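Cyclic dimeric GMP binding protein (PDB 3PJV) probably senses cytoplasmic cyclic di-GMP and relays the signal across the inner membrane to its periplasmic domain, which controls periplasmic proteolysis by the protease LapG. Local coordinates at residues 44-49 against 56-61. Numbering follows the deposited sequence.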
ATOM      1  N   LEU A  44      -8.522  17.533  -0.875  1.00 26.53           N
ATOM      2  CA  LEU A  44      -7.079  17.299  -0.913  1.00 29.18           C
ATOM      3  C   LEU A  44      -6.675  16.087  -0.091  1.00 27.99           C
ATOM      4  O   LEU A  44      -5.882  15.254  -0.530  1.00 26.25           O
ATOM      5  CB  LEU A  44      -6.307  18.516  -0.403  1.00 33.49           C
ATOM      6  CG  LEU A  44      -5.819  19.499  -1.454  1.00 41.06           C
ATOM      7  CD1 LEU A  44      -4.623  20.262  -0.913  1.00 43.66           C
ATOM      8  CD2 LEU A  44      -5.445  18.754  -2.713  1.00 41.12           C
ATOM      9  N   LEU A  45      -7.215  16.005   1.119  1.00 24.80           N
ATOM     10  CA  LEU A  45      -6.876  14.924   2.036  1.00 26.77           C
ATOM     11  C   LEU A  45      -7.370  13.571   1.541  1.00 28.00           C
ATOM     12  O   LEU A  45      -6.691  12.562   1.711  1.00 28.61           O
ATOM     13  CB  LEU A  45      -7.440  15.215   3.427  1.00 26.17           C
ATOM     14  CG  LEU A  45      -6.658  16.309   4.153  1.00 28.88           C
ATOM     15  CD1 LEU A  45      -7.391  16.748   5.411  1.00 29.92           C
ATOM     16  CD2 LEU A  45      -5.244  15.829   4.478  1.00 29.62           C
ATOM     17  N   VAL A  46      -8.544  13.549   0.921  1.00 24.19           N
ATOM     18  CA  VAL A  46      -9.047  12.307   0.355  1.00 23.53           C
ATOM     19  C   VAL A  46      -8.225  11.889  -0.874  1.00 24.45           C
ATOM     20  O   VAL A  46      -7.879  10.719  -1.028  1.00 25.34           O
ATOM     21  CB  VAL A  46     -10.530  12.402  -0.021  1.00 21.98           C
ATOM     22  CG1 VAL A  46     -10.989  11.125  -0.742  1.00 21.12           C
ATOM     23  CG2 VAL A  46     -11.382  12.650   1.227  1.00 21.56           C
ATOM     24  N   SER A  47      -7.909  12.852  -1.736  1.00 23.17           N
ATOM     25  CA  SER A  47      -7.106  12.563  -2.929  1.00 28.33           C
ATOM     26  C   SER A  47      -5.738  12.007  -2.574  1.00 31.56           C
ATOM     27  O   SER A  47      -5.247  11.078  -3.226  1.00 34.15           O
ATOM     28  CB  SER A  47      -6.936  13.824  -3.784  1.00 30.75           C
ATOM     29  OG  SER A  47      -8.139  14.136  -4.450  1.00 37.69           O
ATOM     30  N   SER A  48      -5.122  12.593  -1.554  1.00 31.91           N
ATOM     31  CA  SER A  48      -3.824  12.154  -1.059  1.00 36.26           C
ATOM     32  C   SER A  48      -3.813  10.643  -0.866  1.00 36.96           C
ATOM     33  O   SER A  48      -2.999   9.936  -1.458  1.00 36.71           O
ATOM     34  CB  SER A  48      -3.502  12.866   0.261  1.00 42.01           C
ATOM     35  OG  SER A  48      -2.272  12.435   0.814  1.00 44.01           O
ATOM     36  N   ILE A  49      -4.735  10.155  -0.043  1.00 28.89           N
ATOM     37  CA  ILE A  49      -4.846   8.730   0.249  1.00 27.71           C
ATOM     38  C   ILE A  49      -5.230   7.900  -0.984  1.00 27.20           C
ATOM     39  O   ILE A  49      -4.678   6.826  -1.212  1.00 26.00           O
ATOM     40  CB  ILE A  49      -5.856   8.490   1.395  1.00 28.02           C
ATOM     41  CG1 ILE A  49      -5.458   9.336   2.607  1.00 27.54           C
ATOM     42  CG2 ILE A  49      -5.955   7.003   1.752  1.00 23.35           C
ATOM     43  CD1 ILE A  49      -4.040   9.092   3.090  1.00 27.99           C
ATOM     44  N   SER A  56     -10.121   0.652  -3.928  1.00 17.41           N
ATOM     45  CA  SER A  56     -11.129   0.612  -4.989  1.00 19.76           C
ATOM     46  C   SER A  56     -12.038   1.835  -4.923  1.00 19.63           C
ATOM     47  O   SER A  56     -12.541   2.319  -5.948  1.00 21.78           O
ATOM     48  CB  SER A  56     -11.997  -0.651  -4.858  1.00 25.55           C
ATOM     49  OG  SER A  56     -11.208  -1.826  -4.922  1.00 29.41           O
ATOM     50  N   SER A  57     -12.260   2.321  -3.707  1.00 18.75           N
ATOM     51  CA  SER A  57     -13.134   3.472  -3.497  1.00 17.69           C
ATOM     52  C   SER A  57     -12.934   4.126  -2.130  1.00 17.29           C
ATOM     53  O   SER A  57     -12.569   3.468  -1.163  1.00 16.75           O
ATOM     54  CB  SER A  57     -14.596   3.041  -3.656  1.00 23.06           C
ATOM     55  OG  SER A  57     -14.997   2.171  -2.602  1.00 23.17           O
ATOM     56  N   ILE A  58     -13.172   5.435  -2.080  1.00 16.98           N
ATOM     57  CA  ILE A  58     -13.248   6.186  -0.822  1.00 15.57           C
ATOM     58  C   ILE A  58     -14.381   7.182  -0.984  1.00 19.50           C
ATOM     59  O   ILE A  58     -14.480   7.859  -2.000  1.00 20.67           O
ATOM     60  CB  ILE A  58     -11.959   6.957  -0.517  1.00 16.42           C
ATOM     61  CG1 ILE A  58     -10.785   5.988  -0.407  1.00 19.31           C
ATOM     62  CG2 ILE A  58     -12.084   7.748   0.808  1.00 19.89           C
ATOM     63  CD1 ILE A  58      -9.464   6.671  -0.153  1.00 21.23           C
ATOM     64  N   ARG A  59     -15.245   7.255   0.014  1.00 16.29           N
ATOM     65  CA  ARG A  59     -16.372   8.161  -0.026  1.00 17.11           C
ATOM     66  C   ARG A  59     -16.524   8.811   1.344  1.00 18.62           C
ATOM     67  O   ARG A  59     -16.337   8.157   2.365  1.00 21.18           O
ATOM     68  CB  ARG A  59     -17.635   7.372  -0.396  1.00 22.81           C
ATOM     69  CG  ARG A  59     -18.911   8.179  -0.530  1.00 33.52           C
ATOM     70  CD  ARG A  59     -20.079   7.240  -0.834  1.00 40.71           C
ATOM     71  NE  ARG A  59     -21.360   7.926  -0.855  1.00 51.22           N
ATOM     72  CZ  ARG A  59     -22.464   7.475  -0.266  1.00 57.37           C
ATOM     73  NH1 ARG A  59     -22.445   6.323   0.398  1.00 57.61           N
ATOM     74  NH2 ARG A  59     -23.590   8.178  -0.338  1.00 58.53           N
ATOM     75  N   VAL A  60     -16.845  10.099   1.365  1.00 19.09           N
ATOM     76  CA  VAL A  60     -17.134  10.789   2.624  1.00 16.32           C
ATOM     77  C   VAL A  60     -18.572  11.241   2.524  1.00 20.65           C
ATOM     78  O   VAL A  60     -18.955  11.895   1.564  1.00 26.06           O
ATOM     79  CB  VAL A  60     -16.191  12.000   2.839  1.00 19.42           C
ATOM     80  CG1 VAL A  60     -16.507  12.703   4.160  1.00 18.97           C
ATOM     81  CG2 VAL A  60     -14.730  11.536   2.784  1.00 21.08           C
ATOM     82  N   VAL A  61     -19.374  10.838   3.498  1.00 20.66           N
ATOM     83  CA  VAL A  61     -20.807  11.114   3.498  1.00 21.98           C
ATOM     84  C   VAL A  61     -21.171  12.079   4.628  1.00 23.16           C
ATOM     85  O   VAL A  61     -20.786  11.882   5.781  1.00 22.96           O
ATOM     86  CB  VAL A  61     -21.622   9.808   3.639  1.00 21.96           C
ATOM     87  CG1 VAL A  61     -23.129  10.106   3.721  1.00 24.90           C
ATOM     88  CG2 VAL A  61     -21.312   8.871   2.478  1.00 26.59           C
TER
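Val46 pushes both of its methyls against strand 57-61, one reaching Ile58 and the other Val60, in the helix-on-sheet packing of the LapD/MoxY periplasmic domain. Helix 39-50 and strand 55-62 follow each other in the chain and run nearly antiparallel here; their local axes come within 9.7 Å at closest approach, at an angle of 163°. Val46 straddles the two strand residues because a chi1 of 174° sets CG1 opposite the backbone N and CG2 beside it: CG1 lies 3.9 Å from Ile58 CG2, while CG2 lies 3.9 Å from Val60 CG2. Val46 and Ile58 lie alongside one another, their side chains running opposite ways, whereas Val46 meets Val60 at a slant. Leu28 and Leu32 of helix 6-32 also pack on the strand, against Ile58 and Val60. Arg59 points the other way, and its NH1 forms a salt bridge with Glu111 of the second subunit, whose strand continues the sheet across the interface. One turn further along the helix, Ile49 stands roughly perpendicular to Ile58 and turns its CG1-CD1 arm elsewhere, leaving its CG2 methyl to meet the extended Ile58 chain (chi2 178°), 4.0 Å from Ile58 CD1.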